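Local structure of microcompartments protein (Desulfitobacterium hafniense, 3NWG) at residues I5-V10 against K41-I46; D70-P75 against S104-I109; V124-G129 against S136-T141. The protein is probably a structural shell protein of a bacterial microcompartment, with two BMC domains in one chain, related to the PduT shell proteins. All coordinates share one frame; numbering follows the deposited sequence.

Interaction 1. Residues I5-V10 against K41-I46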
loop_
_atom_site.group_PDB
_atom_site.type_symbol
_atom_site.label_atom_id
_atom_site.label_comp_id
_atom_site.label_asym_id
_atom_site.label_seq_id
_atom_site.Cartn_x
_atom_site.Cartn_y
_atom_site.Cartn_z
ATOM N N ILE A 5 -7.758 1.583 -29.927
ATOM C CA ILE A 5 -6.980 0.887 -28.898
ATOM C C ILE A 5 -6.278 -0.333 -29.517
ATOM O O ILE A 5 -6.876 -1.055 -30.337
ATOM C CB ILE A 5 -7.855 0.486 -27.673
ATOM C CG1 ILE A 5 -7.012 -0.206 -26.597
ATOM C CG2 ILE A 5 -8.993 -0.408 -28.105
ATOM C CD1 ILE A 5 -7.701 -0.346 -25.270
ATOM N N GLY A 6 -5.013 -0.531 -29.140
ATOM C CA GLY A 6 -4.210 -1.648 -29.620
ATOM C C GLY A 6 -3.650 -2.462 -28.474
ATOM O O GLY A 6 -3.277 -1.913 -27.433
ATOM N N LEU A 7 -3.591 -3.776 -28.673
ATOM C CA LEU A 7 -3.117 -4.699 -27.659
ATOM C C LEU A 7 -2.121 -5.677 -28.228
ATOM O O LEU A 7 -2.372 -6.317 -29.247
ATOM C CB LEU A 7 -4.287 -5.512 -27.080
ATOM C CG LEU A 7 -3.889 -6.789 -26.339
ATOM C CD1 LEU A 7 -3.573 -6.483 -24.879
ATOM C CD2 LEU A 7 -4.943 -7.857 -26.451
ATOM N N VAL A 8 -0.994 -5.821 -27.549
ATOM C CA VAL A 8 -0.085 -6.897 -27.861
ATOM C C VAL A 8 0.099 -7.735 -26.600
ATOM O O VAL A 8 0.355 -7.194 -25.515
ATOM C CB VAL A 8 1.252 -6.378 -28.466
ATOM C CG1 VAL A 8 2.262 -7.495 -28.609
ATOM C CG2 VAL A 8 1.022 -5.770 -29.836
ATOM N N GLU A 9 -0.091 -9.049 -26.745
ATOM C CA GLU A 9 0.229 -10.006 -25.689
ATOM C C GLU A 9 1.470 -10.835 -26.040
ATOM O O GLU A 9 1.559 -11.405 -27.126
ATOM C CB GLU A 9 -0.959 -10.916 -25.402
ATOM C CG GLU A 9 -2.006 -10.310 -24.457
ATOM C CD GLU A 9 -3.252 -11.186 -24.315
ATOM O OE1 GLU A 9 -4.381 -10.650 -24.419
ATOM O OE2 GLU A 9 -3.100 -12.413 -24.126
ATOM N N VAL A 10 2.417 -10.887 -25.105
ATOM C CA VAL A 10 3.735 -11.472 -25.331
ATOM C C VAL A 10 4.032 -12.522 -24.269
ATOM O O VAL A 10 3.651 -12.374 -23.113
ATOM C CB VAL A 10 4.862 -10.398 -25.276
ATOM C CG1 VAL A 10 6.201 -10.997 -25.619
ATOM C CG2 VAL A 10 4.572 -9.240 -26.227
ATOM N N LYS A 41 2.520 -14.306 -19.348
ATOM C CA LYS A 41 2.179 -13.214 -20.259
ATOM C C LYS A 41 2.602 -11.830 -19.812
ATOM O O LYS A 41 2.630 -11.524 -18.624
ATOM C CB LYS A 41 0.668 -13.183 -20.494
ATOM C CG LYS A 41 0.159 -14.151 -21.542
ATOM C CD LYS A 41 -1.290 -14.614 -21.251
ATOM C CE LYS A 41 -2.352 -13.564 -21.591
ATOM N NZ LYS A 41 -3.733 -14.051 -21.283
ATOM N N TYR A 42 2.920 -11.004 -20.798
ATOM C CA TYR A 42 3.059 -9.582 -20.622
ATOM C C TYR A 42 2.121 -8.950 -21.633
ATOM O O TYR A 42 2.038 -9.393 -22.785
ATOM C CB TYR A 42 4.483 -9.158 -20.908
ATOM C CG TYR A 42 4.818 -7.776 -20.399
ATOM C CD1 TYR A 42 5.234 -7.586 -19.086
ATOM C CD2 TYR A 42 4.730 -6.656 -21.233
ATOM C CE1 TYR A 42 5.548 -6.333 -18.613
ATOM C CE2 TYR A 42 5.047 -5.397 -20.768
ATOM C CZ TYR A 42 5.455 -5.243 -19.450
ATOM O OH TYR A 42 5.778 -3.999 -18.959
ATOM N N ILE A 43 1.395 -7.931 -21.203
ATOM C CA ILE A 43 0.445 -7.294 -22.089
ATOM C C ILE A 43 0.768 -5.821 -22.247
ATOM O O ILE A 43 1.233 -5.167 -21.306
ATOM C CB ILE A 43 -1.044 -7.505 -21.639
ATOM C CG1 ILE A 43 -1.428 -6.611 -20.452
ATOM C CG2 ILE A 43 -1.346 -8.967 -21.351
ATOM C CD1 ILE A 43 -2.404 -5.502 -20.835
ATOM N N VAL A 44 0.538 -5.315 -23.453
ATOM C CA VAL A 44 0.672 -3.892 -23.707
ATOM C C VAL A 44 -0.596 -3.393 -24.347
ATOM O O VAL A 44 -1.096 -3.970 -25.316
ATOM C CB VAL A 44 1.912 -3.548 -24.588
ATOM C CG1 VAL A 44 2.073 -2.052 -24.748
ATOM C CG2 VAL A 44 3.181 -4.149 -23.987
ATOM N N LEU A 45 -1.119 -2.328 -23.759
ATOM C CA LEU A 45 -2.288 -1.635 -24.276
ATOM C C LEU A 45 -1.921 -0.186 -24.516
ATOM O O LEU A 45 -1.333 0.478 -23.657
ATOM C CB LEU A 45 -3.452 -1.692 -23.288
ATOM C CG LEU A 45 -4.209 -3.000 -23.110
ATOM C CD1 LEU A 45 -5.067 -2.914 -21.867
ATOM C CD2 LEU A 45 -5.080 -3.291 -24.321
ATOM N N ILE A 46 -2.303 0.300 -25.686
ATOM C CA ILE A 46 -2.011 1.662 -26.103
ATOM C C ILE A 46 -3.220 2.254 -26.817
ATOM O O ILE A 46 -4.119 1.529 -27.262
ATOM C CB ILE A 46 -0.813 1.684 -27.052
ATOM C CG1 ILE A 46 -0.970 0.556 -28.076
ATOM C CG2 ILE A 46 0.477 1.482 -26.263
ATOM C CD1 ILE A 46 -0.565 0.899 -29.463
HETATM O O HOH W 1 -6.068 -12.599 -23.356
#
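Strands 5-10 and 42-46 run antiparallel, their axes 4.8 Å apart at 169°, and six backbone hydrogen bonds, two each for the pairs Gly-6/Ile-46, Val-8/Val-44 and Val-10/Tyr-42, join them. At the intervening non-hydrogen-bonded pairs, Leu-7/Leu-45 and Glu-9/Ile-43, the side chains share one face. There Leu-45 CD2 lies 3.6 Å from Leu-7 CD1, the two side chains crossing at a slant, and Ile-5 CD1 approaches the same Leu-45 methyl at 4.1 Å. CG1 of Ile-5, anti to the backbone N (chi1 -178°), comes 3.4 Å from Ile-46 O. Beside this apolar row Glu-9 and Ile-43 lie alongside each other, Glu-9 CG meeting the CG2 branch of Ile-43. The carboxylate of Glu-9 then forms a salt bridge with Lys-41, whose NZ is 3.3 Å from Glu-9 OE2, although the position of that oxygen is less certain; a water donates to Glu-9 OE1 and accepts weakly from Lys-41 NZ. Ile-105 and Ile-109 of helix 105-117 cover this face, while Met-23 of helix 13-26 packs on Val-8 and Val-44 from the reverse face. The charge of the buried Glu-9 may thus be partly offset by Lys-41, just before the strand, though their pairing is uncertain as modelled.

Interaction 2. Residues D70-P75 against S104-I109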
loop_
_atom_site.group_PDB
_atom_site.type_symbol
_atom_site.label_atom_id
_atom_site.label_comp_id
_atom_site.label_asym_id
_atom_site.label_seq_id
_atom_site.Cartn_x
_atom_site.Cartn_y
_atom_site.Cartn_z
ATOM N N ASP A 70 -0.986 -12.770 -28.828
ATOM C CA ASP A 70 -2.121 -12.095 -29.436
ATOM C C ASP A 70 -1.793 -10.618 -29.686
ATOM O O ASP A 70 -1.071 -9.973 -28.900
ATOM C CB ASP A 70 -3.359 -12.237 -28.533
ATOM C CG ASP A 70 -4.684 -11.985 -29.268
ATOM O OD1 ASP A 70 -4.738 -12.076 -30.526
ATOM O OD2 ASP A 70 -5.688 -11.709 -28.564
ATOM N N ASP A 71 -2.317 -10.104 -30.796
ATOM C CA ASP A 71 -2.319 -8.677 -31.103
ATOM C C ASP A 71 -3.725 -8.341 -31.567
ATOM O O ASP A 71 -4.362 -9.152 -32.237
ATOM C CB ASP A 71 -1.337 -8.364 -32.220
ATOM C CG ASP A 71 -1.607 -9.186 -33.491
ATOM O OD1 ASP A 71 -1.275 -10.400 -33.517
ATOM O OD2 ASP A 71 -2.150 -8.619 -34.465
ATOM N N PHE A 72 -4.211 -7.161 -31.201
ATOM C CA PHE A 72 -5.582 -6.781 -31.481
ATOM C C PHE A 72 -5.709 -5.267 -31.592
ATOM O O PHE A 72 -5.007 -4.532 -30.896
ATOM C CB PHE A 72 -6.503 -7.315 -30.376
ATOM C CG PHE A 72 -7.922 -6.804 -30.461
ATOM C CD1 PHE A 72 -8.813 -7.336 -31.389
ATOM C CD2 PHE A 72 -8.353 -5.772 -29.633
ATOM C CE1 PHE A 72 -10.111 -6.857 -31.489
ATOM C CE2 PHE A 72 -9.652 -5.282 -29.722
ATOM C CZ PHE A 72 -10.531 -5.823 -30.649
ATOM N N ILE A 73 -6.613 -4.811 -32.461
ATOM C CA ILE A 73 -6.916 -3.383 -32.619
ATOM C C ILE A 73 -8.412 -3.130 -32.736
ATOM O O ILE A 73 -9.099 -3.770 -33.543
ATOM C CB ILE A 73 -6.209 -2.774 -33.854
ATOM C CG1 ILE A 73 -4.690 -2.700 -33.634
ATOM C CG2 ILE A 73 -6.783 -1.377 -34.180
ATOM C CD1 ILE A 73 -3.924 -2.523 -34.903
ATOM N N LEU A 74 -8.907 -2.195 -31.924
ATOM C CA LEU A 74 -10.314 -1.806 -31.961
ATOM C C LEU A 74 -10.408 -0.317 -32.259
ATOM O O LEU A 74 -10.125 0.517 -31.401
ATOM C CB LEU A 74 -11.025 -2.165 -30.645
ATOM C CG LEU A 74 -12.570 -2.222 -30.477
ATOM C CD1 LEU A 74 -13.157 -0.883 -30.112
ATOM C CD2 LEU A 74 -13.302 -2.807 -31.689
ATOM N N PRO A 75 -10.780 0.016 -33.499
ATOM C CA PRO A 75 -10.965 1.385 -33.968
ATOM C C PRO A 75 -12.223 2.031 -33.407
ATOM O O PRO A 75 -13.230 1.352 -33.179
ATOM C CB PRO A 75 -11.121 1.210 -35.475
ATOM C CG PRO A 75 -11.727 -0.147 -35.615
ATOM C CD PRO A 75 -10.992 -0.960 -34.581
ATOM N N SER A 104 -10.563 -13.570 -22.558
ATOM C CA SER A 104 -9.471 -12.851 -23.224
ATOM C C SER A 104 -9.647 -11.341 -23.104
ATOM O O SER A 104 -10.776 -10.839 -23.046
ATOM C CB SER A 104 -9.402 -13.240 -24.699
ATOM O OG SER A 104 -10.167 -12.351 -25.505
ATOM N N ILE A 105 -8.525 -10.622 -23.101
ATOM C CA ILE A 105 -8.544 -9.168 -22.991
ATOM C C ILE A 105 -9.170 -8.528 -24.231
ATOM O O ILE A 105 -9.871 -7.505 -24.130
ATOM C CB ILE A 105 -7.126 -8.613 -22.746
ATOM C CG1 ILE A 105 -6.617 -9.045 -21.364
ATOM C CG2 ILE A 105 -7.097 -7.086 -22.896
ATOM C CD1 ILE A 105 -5.128 -8.839 -21.123
ATOM N N ALA A 106 -8.933 -9.125 -25.398
ATOM C CA ALA A 106 -9.516 -8.611 -26.632
ATOM C C ALA A 106 -11.048 -8.657 -26.570
ATOM O O ALA A 106 -11.721 -7.642 -26.767
ATOM C CB ALA A 106 -8.997 -9.378 -27.839
ATOM N N SER A 107 -11.596 -9.834 -26.284
ATOM C CA SER A 107 -13.038 -9.966 -26.160
ATOM C C SER A 107 -13.573 -9.030 -25.085
ATOM O O SER A 107 -14.634 -8.437 -25.261
ATOM C CB SER A 107 -13.443 -11.401 -25.884
ATOM O OG SER A 107 -12.665 -11.914 -24.830
ATOM N N LEU A 108 -12.844 -8.848 -23.992
ATOM C CA LEU A 108 -13.318 -7.864 -23.026
ATOM C C LEU A 108 -13.397 -6.449 -23.618
ATOM O O LEU A 108 -14.406 -5.767 -23.445
ATOM C CB LEU A 108 -12.514 -7.848 -21.728
ATOM C CG LEU A 108 -13.349 -6.992 -20.768
ATOM C CD1 LEU A 108 -14.435 -7.827 -20.082
ATOM C CD2 LEU A 108 -12.519 -6.202 -19.795
ATOM N N ILE A 109 -12.349 -6.007 -24.311
ATOM C CA ILE A 109 -12.367 -4.669 -24.880
ATOM C C ILE A 109 -13.564 -4.520 -25.796
ATOM O O ILE A 109 -14.308 -3.535 -25.681
ATOM C CB ILE A 109 -11.070 -4.343 -25.623
ATOM C CG1 ILE A 109 -9.950 -4.079 -24.612
ATOM C CG2 ILE A 109 -11.242 -3.123 -26.525
ATOM C CD1 ILE A 109 -8.561 -4.366 -25.178
HETATM O O HOH W 2 -6.718 -11.028 -25.948
#
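Phe-72, on strand 68-74, offers one ring face to the CB methyl of Ala-106, in the first turn of helix 105-117. The methyl sits 4.1 Å from the centroid of the Phe-72 ring and 21° off its normal, a CH-pi contact. It is displaced toward the rim on the CG side: Phe-72 CG is its nearest ring atom, at 3.8 Å from Ala-106 CB. With CG anti to the backbone N (chi1 171°) and chi2 at 78°, the ring is carried out from the strand and turned with this face to the methyl. Ile-109, one helical turn on, meets the ring differently, placing CG2 at the edge, 4.2 Å from Phe-72 CE2, as the two side chains pass in antiparallel fashion. The same CG2 branch, anti to the backbone N of Ile-109, also reaches Leu-74 CB at 4.2 Å. At the other end of the contact a water bridges the elements, donating to Asp-70 OD2 at 2.9 Å and accepting from Ala-106 N at 3.0 Å, so a carboxylate is linked to an amide of the first helical turn. Strand and helix segments run nearly parallel. Strand 68-74 is bonded along one side to strand 4-10, and Ile-73 packs on helix 50-64 across the sheet; Ile-105 lies between the two sheets, touching Glu-9 on one and Ser-136 on the other, while Leu-108 packs on Ser-136 and Val-138.

Interaction 3. Residues V124-G129 against S136-T141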
loop_
_atom_site.group_PDB
_atom_site.type_symbol
_atom_site.label_atom_id
_atom_site.label_comp_id
_atom_site.label_asym_id
_atom_site.label_seq_id
_atom_site.Cartn_x
_atom_site.Cartn_y
_atom_site.Cartn_z
ATOM N N VAL A 124 -17.858 1.329 -14.989
ATOM C CA VAL A 124 -17.381 1.621 -13.637
ATOM C C VAL A 124 -15.909 1.234 -13.499
ATOM O O VAL A 124 -15.095 2.046 -13.064
ATOM C CB VAL A 124 -18.249 0.962 -12.544
ATOM C CG1 VAL A 124 -17.739 1.331 -11.167
ATOM C CG2 VAL A 124 -19.693 1.385 -12.692
ATOM N N GLU A 125 -15.576 -0.001 -13.870
ATOM C CA GLU A 125 -14.181 -0.433 -13.924
ATOM C C GLU A 125 -13.938 -1.564 -14.917
ATOM O O GLU A 125 -14.848 -2.306 -15.292
ATOM C CB GLU A 125 -13.638 -0.791 -12.529
ATOM C CG GLU A 125 -13.977 -2.175 -11.995
ATOM C CD GLU A 125 -13.340 -2.447 -10.627
ATOM O OE1 GLU A 125 -13.593 -3.530 -10.031
ATOM O OE2 GLU A 125 -12.586 -1.571 -10.135
ATOM N N ILE A 126 -12.690 -1.660 -15.348
ATOM C CA ILE A 126 -12.227 -2.743 -16.188
ATOM C C ILE A 126 -11.048 -3.405 -15.490
ATOM O O ILE A 126 -10.153 -2.732 -14.987
ATOM C CB ILE A 126 -11.837 -2.234 -17.592
ATOM C CG1 ILE A 126 -13.105 -1.842 -18.366
ATOM C CG2 ILE A 126 -11.021 -3.279 -18.337
ATOM C CD1 ILE A 126 -12.871 -1.180 -19.731
ATOM N N ARG A 127 -11.059 -4.726 -15.433
ATOM C CA ARG A 127 -9.927 -5.419 -14.865
ATOM C C ARG A 127 -9.349 -6.385 -15.865
ATOM O O ARG A 127 -9.915 -7.436 -16.142
ATOM C CB ARG A 127 -10.298 -6.115 -13.557
ATOM C CG ARG A 127 -10.686 -5.161 -12.435
ATOM C CD ARG A 127 -9.524 -4.803 -11.534
ATOM N NE ARG A 127 -10.007 -4.682 -10.159
ATOM C CZ ARG A 127 -9.939 -5.651 -9.241
ATOM N NH1 ARG A 127 -10.425 -5.444 -8.020
ATOM N NH2 ARG A 127 -9.381 -6.828 -9.534
ATOM N N ILE A 128 -8.223 -5.970 -16.427
ATOM C CA ILE A 128 -7.355 -6.803 -17.237
ATOM C C ILE A 128 -6.465 -7.637 -16.296
ATOM O O ILE A 128 -5.959 -7.113 -15.299
ATOM C CB ILE A 128 -6.508 -5.880 -18.148
ATOM C CG1 ILE A 128 -7.109 -5.799 -19.547
ATOM C CG2 ILE A 128 -5.072 -6.349 -18.263
ATOM C CD1 ILE A 128 -8.450 -5.118 -19.625
ATOM N N GLY A 129 -6.281 -8.923 -16.582
ATOM C CA GLY A 129 -5.389 -9.741 -15.749
ATOM C C GLY A 129 -6.084 -10.884 -15.020
ATOM O O GLY A 129 -6.489 -11.861 -15.661
ATOM N N SER A 136 -10.886 -11.368 -17.650
ATOM C CA SER A 136 -11.009 -9.946 -17.504
ATOM C C SER A 136 -12.487 -9.649 -17.291
ATOM O O SER A 136 -13.337 -10.484 -17.614
ATOM C CB SER A 136 -10.475 -9.246 -18.762
ATOM O OG SER A 136 -9.141 -9.630 -19.043
ATOM N N PHE A 137 -12.794 -8.480 -16.730
ATOM C CA PHE A 137 -14.178 -8.078 -16.580
ATOM C C PHE A 137 -14.446 -6.579 -16.600
ATOM O O PHE A 137 -13.567 -5.774 -16.295
ATOM C CB PHE A 137 -14.828 -8.753 -15.367
ATOM C CG PHE A 137 -14.340 -8.256 -14.049
ATOM C CD1 PHE A 137 -13.347 -8.954 -13.357
ATOM C CD2 PHE A 137 -14.900 -7.106 -13.469
ATOM C CE1 PHE A 137 -12.901 -8.502 -12.110
ATOM C CE2 PHE A 137 -14.461 -6.641 -12.228
ATOM C CZ PHE A 137 -13.463 -7.342 -11.539
ATOM N N VAL A 138 -15.671 -6.230 -16.995
ATOM C CA VAL A 138 -16.159 -4.859 -16.981
ATOM C C VAL A 138 -17.422 -4.764 -16.124
ATOM O O VAL A 138 -18.267 -5.658 -16.154
ATOM C CB VAL A 138 -16.381 -4.291 -18.422
ATOM C CG1 VAL A 138 -17.404 -5.095 -19.192
ATOM C CG2 VAL A 138 -16.775 -2.815 -18.389
ATOM N N THR A 139 -17.508 -3.699 -15.325
ATOM C CA THR A 139 -18.730 -3.373 -14.594
ATOM C C THR A 139 -19.266 -2.036 -15.097
ATOM O O THR A 139 -18.489 -1.153 -15.488
ATOM C CB THR A 139 -18.519 -3.274 -13.071
ATOM O OG1 THR A 139 -17.575 -2.232 -12.791
ATOM C CG2 THR A 139 -18.032 -4.598 -12.475
ATOM N N LEU A 140 -20.590 -1.904 -15.095
ATOM C CA LEU A 140 -21.257 -0.680 -15.501
ATOM C C LEU A 140 -22.559 -0.450 -14.723
ATOM O O LEU A 140 -23.109 -1.380 -14.149
ATOM C CB LEU A 140 -21.478 -0.650 -17.019
ATOM C CG LEU A 140 -22.046 -1.761 -17.934
ATOM C CD1 LEU A 140 -21.538 -3.165 -17.658
ATOM C CD2 LEU A 140 -23.550 -1.745 -17.963
ATOM N N THR A 141 -23.023 0.798 -14.675
ATOM C CA THR A 141 -24.319 1.111 -14.088
ATOM C C THR A 141 -25.172 1.982 -14.976
ATOM O O THR A 141 -24.705 2.533 -15.965
ATOM C CB THR A 141 -24.212 1.836 -12.738
ATOM O OG1 THR A 141 -23.240 2.883 -12.835
ATOM C CG2 THR A 141 -23.803 0.885 -11.686
#
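A beta hairpin of the second BMC domain brings strands 122-127 and 136-142 together, antiparallel, with a classic beta bulge where Val-124 and Glu-125 both face Thr-139. Val-124 N donates to Thr-139 O, whereas Glu-125 N makes a weak bond to Thr-139 OG1. Glu-125 O takes the amide of Thr-139 in return, and the pair Arg-127/Phe-137 closes with two backbone bonds. Thr-139 OG1, set between its backbone N and carbonyl carbon (chi1 61°), also lies 3.3 Å from Val-124 CB. On the face carrying Glu-125 and Thr-139, Phe-137 and Arg-127 run side by side. The Arg-127 CB methylene stands over one face of the ring, 4.0 Å from the centroid of Phe-137, a CH-pi contact; Arg-127 CG follows to Phe-137 CZ at 3.6 Å. CB and CG do the touching, and the guanidinium beyond is inclined 47° to the ring. Glu-125 OE1 comes to the ring edge, 3.9 Å from Phe-137 CE2, and pairs with Arg-127 NE only through a long charge interaction. On the reverse face Ile-126 CG1 packs against Val-138 CG2 at 3.8 Å, under helices 79-85 and 105-117. Phe-137 also packs on Ile-13 of the second subunit. The bulge is a local feature of this hairpin; the four-stranded antiparallel sheet it edges, of order 2-3-1-4 and flanked by helices, is that of the alpha/beta BMC fold.

How the interactions relate
Along the chain the three contacts follow in series. Interaction 1 lies within the first BMC domain, interaction 3 within the second, and interaction 2 joins the two. Interactions 1 and 2 have centres about 9 Å apart and share a sheet, since strands 4-10 and 68-74 are neighbours in it. Interaction 3, about 14 Å from interaction 2 and 17 Å from interaction 1 between centres, belongs to the other sheet. Helix 105-117 mediates: Leu-45 CD2 packs on Ile-109 CD1 at 3.7 Å, while Leu-108 CD2 meets Ile-126 CG2 at 3.6 Å. Ile-128 also touches Ile-43 directly. The tandem domains therefore pack against each other within one subunit, largely through aliphatic side chains around helix 105-117.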